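Long-range contacts in protease Do-like 8, chloroplastic (Arabidopsis thaliana, PDB 4IC6), which probably acts as a serine endopeptidase of the HtrA (Deg) type in the chloroplast thylakoid: residues V312-K317 against V338-K343; D47-P52 against I85-S90; I142-S147 against G213-I218. The protein carries 1 engineered substitution. All coordinates share one frame; numbering follows the deposited sequence.

Interaction 1 of 3, residues V312-K317 against V338-K343; sequences VAVDDK and VTLKIK
K341 O draws in two successive amides, accepting V312 N at 2.9 Å, nearly along its C=O axis, and A313 N in a weak bond of 3.4 Å. K341 N answers with 2.8 Å to A313 O, in the carbonyl plane on a lone pair. V312 and A313 thus share one partner, the classic beta bulge, set where strands 310-314 and 337-344 of the PDZ domain pair antiparallel. Past it, D315 N gives T339 O a very short hydrogen bond of 2.4 Å, in the carbonyl plane. D315 is second in the type II' turn from V314 to K317, its phi of 65° unusual for a residue with a side chain, and CG stands anti to the carbonyl carbon. The short carboxylate then reaches back, and D315 OD1 takes T339 N at 2.7 Å from above its plane. On the V314 face, the branches divide the work: V314 CG1 crosses V338 obliquely, while V314 CG2 runs beside L340 CD2 at 4.0 Å. On the other face, small A313 lets K341, bent at chi3, bring its CE to 3.7 Å from A313 CB. Farther out, Y332 OH holds D315 OD2, and L325 of helix 322-329 packs on V314.

Interaction 2 of 3, residues D47-P52 against I85-S90; sequences DVTLRP and IGNALS
D47 sends its side chain across to the start of helix 86-90: CB already points toward that segment, and CG stands anti to the backbone N (chi1 -175°). D47 CG lies 3.6 Å from A88 CB, a contact that a small alanine permits. From there the two oxygens part company. D47 OD2 reaches the first turn of the helix and accepts A88 N at 2.7 Å on its syn lone pair; N87 N is also nearby, but at too poor an angle to bond. I85 is the N-cap residue, so this anion sits by the positive end of the helix dipole, which would probably favour its charged form. OD1 turns back to its own segment and is gripped twice by T49. T49 N comes to the anti lone pair of D47 OD1 at 2.7 Å, making an Asx turn. T49 OG1 donates to D47 OD1 at 2.6 Å from above the carboxylate plane. The type I turn from D47 to L50, closed by L50 N to D47 O, brings T49 round for this. Having given its proton to D47, T49 OG1 accepts N87 ND2 at 3.0 Å, tilted 27° from the amide plane, while T49 CG2 rests 3.9 Å from A88 CB. An alanine in place of D47 would remove both carboxylate oxygens and would probably loosen the turn and the docking of the helix start together. The helix follows H83, the predicted histidine of the charge relay, as in trypsin-like proteases. D47 ends strand 42-47, where N66 takes its backbone N-H; I85 and A88 pack on V99 of strand 98-105, and I85 also reaches A128 and L130 of strand 127-131.

Interaction 3 of 3, residues I142-S147 against G213-I218; sequences IKVGQS and GNLIGI
A single backbone bridge, V144 with L215, fastens the loop between the two beta-barrels of the protease domain to strand 215-219 in the second barrel. L215 supplies both halves of it: L215 N meets K143 O at 2.6 Å and almost straight (175°), and L215 O accepts G145 N at 2.9 Å on a lone pair. The leucine side chain, with CG anti to the backbone N, points toward 142-147 and also touches V70 of the first barrel; L215 CD1 meets I142 CG1 at 3.8 Å with the two chains crossing at about a right angle. Both residues are wholly apolar and suit a buried place, isoleucine being branched at CB and leucine one atom farther out, at CG. Nearer the surface, K143 and N214 lie alongside each other. The lysine leaves with CG anti to its N (chi1 -176°), K143 CG passes N214 OD1 at 3.2 Å, and the chain bends at chi4 so that K143 NZ makes a hydrogen bond of 3.0 Å to N214 OD1, in the carbonyl plane on a lone pair. G145 has to be small: a CB there would fall about 2.8 Å from N214 CB. G213, at phi 82°, adopts a turn conformation natural to glycine, and a water joins the segments, 2.9 Å from G213 O and 2.8 Å from K143 N. S147 CB touches I216 O, while the S147 hydroxyl accepts from S239 N near the start of helix 238-251. Most of the polar grip is therefore main-chain and neutral, while the one charged group, K143 NZ at the exposed edge, meets an uncharged amide oxygen and probably keeps its proton.

How the interactions relate
From the N terminus, interaction 2 comes first: it closes a loop of 32 residues that contains two strands of the first barrel and H83. Interaction 3 follows, closing a longer loop of 65 residues that makes up much of the second barrel and includes A204, the engineered replacement at the predicted charge-relay position. Interaction 1 comes last, enclosing 20 residues with helix 322-329 of the PDZ domain. The three lie in series, so none nests in or crosses another. Interaction 2 works within the first barrel, 142-147 against 213-218 ties the inter-barrel loop to the second, and interaction 1 stands apart, its centre about 43 Å from that of interaction 2 and 33 Å from that of interaction 3.

Interaction 1 of 3, residues V312-K317 against V338-K343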
loop_
_atom_site.group_PDB
_atom_site.type_symbol
_atom_site.label_atom_id
_atom_site.label_comp_id
_atom_site.label_asym_id
_atom_site.label_seq_id
_atom_site.Cartn_x
_atom_site.Cartn_y
_atom_site.Cartn_z
ATOM N N VAL A 312 -28.995 -21.432 -23.804
ATOM C CA VAL A 312 -28.224 -22.137 -24.833
ATOM C C VAL A 312 -28.649 -21.729 -26.240
ATOM O O VAL A 312 -27.898 -21.897 -27.207
ATOM C CB VAL A 312 -28.295 -23.677 -24.658
ATOM C CG1 VAL A 312 -27.694 -24.089 -23.309
ATOM C CG2 VAL A 312 -29.726 -24.178 -24.780
ATOM N N ALA A 313 -29.840 -21.149 -26.344
ATOM C CA ALA A 313 -30.360 -20.715 -27.631
ATOM C C ALA A 313 -31.355 -19.554 -27.491
ATOM O O ALA A 313 -32.194 -19.554 -26.595
ATOM C CB ALA A 313 -31.025 -21.892 -28.342
ATOM N N VAL A 314 -31.260 -18.584 -28.391
ATOM C CA VAL A 314 -32.304 -17.570 -28.513
ATOM C C VAL A 314 -33.157 -17.871 -29.740
ATOM O O VAL A 314 -32.702 -17.715 -30.878
ATOM C CB VAL A 314 -31.721 -16.150 -28.617
ATOM C CG1 VAL A 314 -32.838 -15.128 -28.886
ATOM C CG2 VAL A 314 -30.963 -15.800 -27.352
ATOM N N ASP A 315 -34.401 -18.276 -29.508
ATOM C CA ASP A 315 -35.232 -18.763 -30.595
ATOM C C ASP A 315 -34.578 -20.051 -31.094
ATOM O O ASP A 315 -34.605 -21.080 -30.412
ATOM C CB ASP A 315 -35.320 -17.724 -31.724
ATOM C CG ASP A 315 -36.164 -16.511 -31.349
ATOM O OD1 ASP A 315 -37.043 -16.659 -30.478
ATOM O OD2 ASP A 315 -35.951 -15.413 -31.922
ATOM N N ASP A 316 -33.962 -19.975 -32.270
ATOM C CA ASP A 316 -33.287 -21.127 -32.853
ATOM C C ASP A 316 -31.774 -21.075 -32.625
ATOM O O ASP A 316 -31.159 -22.075 -32.258
ATOM C CB ASP A 316 -33.606 -21.234 -34.345
ATOM N N LYS A 317 -31.195 -19.895 -32.834
ATOM C CA LYS A 317 -29.742 -19.707 -32.881
ATOM C C LYS A 317 -29.004 -19.983 -31.572
ATOM O O LYS A 317 -29.289 -19.360 -30.548
ATOM C CB LYS A 317 -29.413 -18.298 -33.392
ATOM C CG LYS A 317 -30.201 -17.187 -32.710
ATOM C CD LYS A 317 -30.137 -15.872 -33.486
ATOM C CE LYS A 317 -31.356 -15.689 -34.382
ATOM N NZ LYS A 317 -31.388 -14.329 -34.996
ATOM N N VAL A 338 -38.900 -13.264 -27.897
ATOM C CA VAL A 338 -38.019 -14.378 -28.261
ATOM C C VAL A 338 -38.258 -15.611 -27.390
ATOM O O VAL A 338 -38.827 -15.513 -26.297
ATOM C CB VAL A 338 -36.528 -13.992 -28.160
ATOM C CG1 VAL A 338 -36.178 -12.928 -29.189
ATOM C CG2 VAL A 338 -36.191 -13.519 -26.756
ATOM N N THR A 339 -37.833 -16.773 -27.883
ATOM C CA THR A 339 -37.915 -18.007 -27.108
ATOM C C THR A 339 -36.518 -18.401 -26.672
ATOM O O THR A 339 -35.631 -18.568 -27.510
ATOM C CB THR A 339 -38.497 -19.158 -27.930
ATOM O OG1 THR A 339 -39.751 -18.755 -28.501
ATOM C CG2 THR A 339 -38.695 -20.382 -27.047
ATOM N N LEU A 340 -36.313 -18.523 -25.365
ATOM C CA LEU A 340 -35.005 -18.899 -24.847
ATOM C C LEU A 340 -34.984 -20.396 -24.564
ATOM O O LEU A 340 -35.796 -20.896 -23.780
ATOM C CB LEU A 340 -34.691 -18.148 -23.553
ATOM C CG LEU A 340 -34.786 -16.619 -23.556
ATOM C CD1 LEU A 340 -34.475 -16.098 -22.156
ATOM C CD2 LEU A 340 -33.831 -16.019 -24.581
ATOM N N LYS A 341 -34.072 -21.122 -25.198
ATOM C CA LYS A 341 -33.896 -22.524 -24.819
ATOM C C LYS A 341 -32.937 -22.578 -23.639
ATOM O O LYS A 341 -31.793 -22.131 -23.741
ATOM C CB LYS A 341 -33.422 -23.381 -25.995
ATOM C CG LYS A 341 -34.550 -24.197 -26.636
ATOM C CD LYS A 341 -34.013 -25.275 -27.577
ATOM C CE LYS A 341 -33.471 -24.674 -28.871
ATOM N NZ LYS A 341 -32.554 -25.615 -29.580
ATOM N N ILE A 342 -33.413 -23.083 -22.503
ATOM C CA ILE A 342 -32.584 -23.060 -21.303
ATOM C C ILE A 342 -32.321 -24.440 -20.683
ATOM O O ILE A 342 -33.163 -25.340 -20.756
ATOM C CB ILE A 342 -33.178 -22.140 -20.219
ATOM C CG1 ILE A 342 -34.464 -22.735 -19.655
ATOM C CG2 ILE A 342 -33.418 -20.714 -20.769
ATOM C CD1 ILE A 342 -34.794 -22.228 -18.260
ATOM N N LYS A 343 -31.151 -24.578 -20.064
ATOM C CA LYS A 343 -30.808 -25.754 -19.271
ATOM C C LYS A 343 -31.044 -25.436 -17.800
ATOM O O LYS A 343 -30.378 -24.578 -17.226
ATOM C CB LYS A 343 -29.340 -26.136 -19.489
ATOM C CG LYS A 343 -28.961 -27.539 -19.001
ATOM C CD LYS A 343 -28.419 -28.377 -20.168
ATOM C CE LYS A 343 -27.832 -29.713 -19.717
ATOM N NZ LYS A 343 -28.743 -30.878 -19.985
#

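Interaction 2 of 3, residues D47-P52 against I85-S90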
loop_
_atom_site.group_PDB
_atom_site.type_symbol
_atom_site.label_atom_id
_atom_site.label_comp_id
_atom_site.label_asym_id
_atom_site.label_seq_id
_atom_site.Cartn_x
_atom_site.Cartn_y
_atom_site.Cartn_z
ATOM N N ASP A 47 -9.703 16.672 -22.762
ATOM C CA ASP A 47 -11.027 16.990 -22.214
ATOM C C ASP A 47 -11.028 18.450 -21.764
ATOM O O ASP A 47 -10.230 18.846 -20.902
ATOM C CB ASP A 47 -11.341 16.067 -21.027
ATOM C CG ASP A 47 -12.757 16.250 -20.478
ATOM O OD1 ASP A 47 -13.261 17.401 -20.421
ATOM O OD2 ASP A 47 -13.370 15.235 -20.080
ATOM N N VAL A 48 -11.908 19.265 -22.337
ATOM C CA VAL A 48 -11.883 20.694 -22.005
ATOM C C VAL A 48 -12.273 20.984 -20.558
ATOM O O VAL A 48 -12.017 22.083 -20.058
ATOM C CB VAL A 48 -12.746 21.573 -22.961
ATOM C CG1 VAL A 48 -12.240 21.473 -24.401
ATOM C CG2 VAL A 48 -14.225 21.214 -22.860
ATOM N N THR A 49 -12.879 20.015 -19.876
ATOM C CA THR A 49 -13.359 20.260 -18.510
ATOM C C THR A 49 -12.297 19.977 -17.447
ATOM O O THR A 49 -12.523 20.195 -16.258
ATOM C CB THR A 49 -14.648 19.474 -18.187
ATOM O OG1 THR A 49 -14.375 18.064 -18.219
ATOM C CG2 THR A 49 -15.748 19.821 -19.182
ATOM N N LEU A 50 -11.143 19.485 -17.880
ATOM C CA LEU A 50 -10.048 19.192 -16.965
ATOM C C LEU A 50 -9.007 20.306 -16.930
ATOM O O LEU A 50 -8.920 21.116 -17.853
ATOM C CB LEU A 50 -9.366 17.885 -17.356
ATOM C CG LEU A 50 -10.149 16.633 -16.984
ATOM C CD1 LEU A 50 -9.472 15.409 -17.570
ATOM C CD2 LEU A 50 -10.260 16.529 -15.475
ATOM N N ARG A 51 -8.214 20.327 -15.859
ATOM C CA ARG A 51 -7.099 21.262 -15.717
ATOM C C ARG A 51 -5.820 20.500 -15.372
ATOM O O ARG A 51 -5.881 19.327 -14.995
ATOM C CB ARG A 51 -7.409 22.285 -14.641
ATOM N N PRO A 52 -4.653 21.141 -15.551
ATOM C CA PRO A 52 -3.437 20.684 -14.868
ATOM C C PRO A 52 -3.010 21.663 -13.774
ATOM O O PRO A 52 -3.214 21.388 -12.597
ATOM C CB PRO A 52 -2.406 20.671 -15.991
ATOM C CG PRO A 52 -2.803 21.848 -16.819
ATOM C CD PRO A 52 -4.327 21.915 -16.764
ATOM N N ILE A 85 -12.774 11.295 -22.644
ATOM C CA ILE A 85 -13.549 12.497 -22.346
ATOM C C ILE A 85 -14.592 12.240 -21.273
ATOM O O ILE A 85 -15.670 12.823 -21.310
ATOM C CB ILE A 85 -14.223 13.084 -23.606
ATOM C CG1 ILE A 85 -15.033 12.014 -24.350
ATOM C CG2 ILE A 85 -13.186 13.687 -24.516
ATOM C CD1 ILE A 85 -16.181 12.599 -25.174
ATOM N N GLY A 86 -14.261 11.373 -20.318
ATOM C CA GLY A 86 -15.213 10.925 -19.315
ATOM C C GLY A 86 -15.726 12.046 -18.439
ATOM O O GLY A 86 -16.918 12.121 -18.114
ATOM N N ASN A 87 -14.822 12.928 -18.029
ATOM C CA ASN A 87 -15.231 14.040 -17.187
ATOM C C ASN A 87 -16.222 14.952 -17.892
ATOM O O ASN A 87 -17.221 15.357 -17.307
ATOM C CB ASN A 87 -14.045 14.855 -16.684
ATOM C CG ASN A 87 -14.383 15.629 -15.424
ATOM O OD1 ASN A 87 -14.886 15.053 -14.451
ATOM N ND2 ASN A 87 -14.157 16.947 -15.446
ATOM N N ALA A 88 -15.949 15.282 -19.147
ATOM C CA ALA A 88 -16.880 16.116 -19.897
ATOM C C ALA A 88 -18.237 15.407 -20.066
ATOM O O ALA A 88 -19.283 16.026 -19.930
ATOM C CB ALA A 88 -16.295 16.499 -21.242
ATOM N N LEU A 89 -18.210 14.101 -20.337
ATOM C CA LEU A 89 -19.444 13.354 -20.585
ATOM C C LEU A 89 -20.309 13.234 -19.339
ATOM O O LEU A 89 -21.536 13.124 -19.431
ATOM C CB LEU A 89 -19.137 11.962 -21.151
ATOM C CG LEU A 89 -18.622 11.956 -22.589
ATOM C CD1 LEU A 89 -18.135 10.558 -22.999
ATOM C CD2 LEU A 89 -19.690 12.480 -23.549
ATOM N N SER A 90 -19.671 13.259 -18.173
ATOM C CA SER A 90 -20.395 13.153 -16.907
ATOM C C SER A 90 -21.264 14.379 -16.661
ATOM O O SER A 90 -22.264 14.310 -15.946
ATOM C CB SER A 90 -19.421 12.979 -15.742
ATOM O OG SER A 90 -18.715 14.183 -15.492
#

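Interaction 3 of 3, residues I142-S147 against G213-I218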
loop_
_atom_site.group_PDB
_atom_site.type_symbol
_atom_site.label_atom_id
_atom_site.label_comp_id
_atom_site.label_asym_id
_atom_site.label_seq_id
_atom_site.Cartn_x
_atom_site.Cartn_y
_atom_site.Cartn_z
ATOM N N ILE A 142 -8.079 6.526 -40.587
ATOM C CA ILE A 142 -7.472 5.248 -40.269
ATOM C C ILE A 142 -8.060 4.194 -41.205
ATOM O O ILE A 142 -9.219 4.295 -41.598
ATOM C CB ILE A 142 -7.786 4.872 -38.813
ATOM C CG1 ILE A 142 -6.762 3.874 -38.279
ATOM C CG2 ILE A 142 -9.233 4.375 -38.677
ATOM C CD1 ILE A 142 -5.389 4.498 -38.082
ATOM N N LYS A 143 -7.263 3.197 -41.574
ATOM C CA LYS A 143 -7.768 2.057 -42.343
ATOM C C LYS A 143 -8.232 0.961 -41.391
ATOM O O LYS A 143 -7.493 0.565 -40.488
ATOM C CB LYS A 143 -6.682 1.498 -43.263
ATOM C CG LYS A 143 -7.154 0.372 -44.174
ATOM C CD LYS A 143 -6.363 0.362 -45.482
ATOM C CE LYS A 143 -6.842 -0.728 -46.439
ATOM N NZ LYS A 143 -6.333 -2.087 -46.082
ATOM N N VAL A 144 -9.450 0.467 -41.587
ATOM C CA VAL A 144 -10.042 -0.466 -40.638
ATOM C C VAL A 144 -10.108 -1.882 -41.201
ATOM O O VAL A 144 -10.524 -2.083 -42.340
ATOM C CB VAL A 144 -11.449 -0.024 -40.225
ATOM C CG1 VAL A 144 -12.013 -0.986 -39.185
ATOM C CG2 VAL A 144 -11.421 1.406 -39.685
ATOM N N GLY A 145 -9.693 -2.855 -40.391
ATOM C CA GLY A 145 -9.678 -4.250 -40.793
ATOM C C GLY A 145 -10.740 -5.071 -40.075
ATOM O O GLY A 145 -11.588 -4.529 -39.367
ATOM N N GLN A 146 -10.681 -6.386 -40.245
ATOM C CA GLN A 146 -11.681 -7.274 -39.675
ATOM C C GLN A 146 -11.156 -7.958 -38.417
ATOM O O GLN A 146 -10.291 -8.834 -38.488
ATOM C CB GLN A 146 -12.106 -8.317 -40.709
ATOM N N SER A 147 -11.690 -7.592 -37.258
ATOM C CA SER A 147 -11.205 -8.212 -36.024
ATOM C C SER A 147 -11.650 -9.671 -35.885
ATOM O O SER A 147 -11.043 -10.442 -35.149
ATOM C CB SER A 147 -11.618 -7.400 -34.802
ATOM O OG SER A 147 -13.018 -7.213 -34.771
ATOM N N GLY A 213 -1.208 -2.787 -40.846
ATOM C CA GLY A 213 -1.552 -1.431 -40.489
ATOM C C GLY A 213 -3.042 -1.159 -40.480
ATOM O O GLY A 213 -3.450 -0.009 -40.443
ATOM N N ASN A 214 -3.859 -2.208 -40.540
ATOM C CA ASN A 214 -5.294 -2.035 -40.383
ATOM C C ASN A 214 -5.677 -1.900 -38.931
ATOM O O ASN A 214 -5.132 -2.589 -38.053
ATOM C CB ASN A 214 -6.062 -3.216 -40.973
ATOM C CG ASN A 214 -5.865 -3.348 -42.461
ATOM O OD1 ASN A 214 -5.718 -2.353 -43.170
ATOM N ND2 ASN A 214 -5.840 -4.583 -42.942
ATOM N N LEU A 215 -6.643 -1.035 -38.665
ATOM C CA LEU A 215 -7.169 -0.945 -37.311
ATOM C C LEU A 215 -7.898 -2.232 -36.932
ATOM O O LEU A 215 -8.856 -2.636 -37.599
ATOM C CB LEU A 215 -8.120 0.239 -37.175
ATOM C CG LEU A 215 -8.493 0.473 -35.717
ATOM C CD1 LEU A 215 -8.318 1.931 -35.397
ATOM C CD2 LEU A 215 -9.902 0.024 -35.446
ATOM N N ILE A 216 -7.437 -2.878 -35.861
ATOM C CA ILE A 216 -8.111 -4.060 -35.353
ATOM C C ILE A 216 -8.757 -3.802 -33.989
ATOM O O ILE A 216 -9.529 -4.617 -33.501
ATOM C CB ILE A 216 -7.171 -5.286 -35.291
ATOM C CG1 ILE A 216 -5.869 -4.905 -34.570
ATOM C CG2 ILE A 216 -6.908 -5.786 -36.712
ATOM C CD1 ILE A 216 -5.073 -6.077 -34.068
ATOM N N GLY A 217 -8.458 -2.655 -33.379
ATOM C CA GLY A 217 -9.107 -2.311 -32.129
ATOM C C GLY A 217 -8.764 -0.917 -31.655
ATOM O O GLY A 217 -7.935 -0.243 -32.260
ATOM N N ILE A 218 -9.418 -0.480 -30.583
ATOM C CA ILE A 218 -9.065 0.761 -29.892
ATOM C C ILE A 218 -8.467 0.443 -28.513
ATOM O O ILE A 218 -9.160 -0.115 -27.649
ATOM C CB ILE A 218 -10.287 1.650 -29.661
ATOM C CG1 ILE A 218 -10.885 2.106 -31.004
ATOM C CG2 ILE A 218 -9.916 2.871 -28.797
ATOM C CD1 ILE A 218 -10.054 3.142 -31.746
HETATM O O HOH W 1 -4.588 2.665 -40.816
#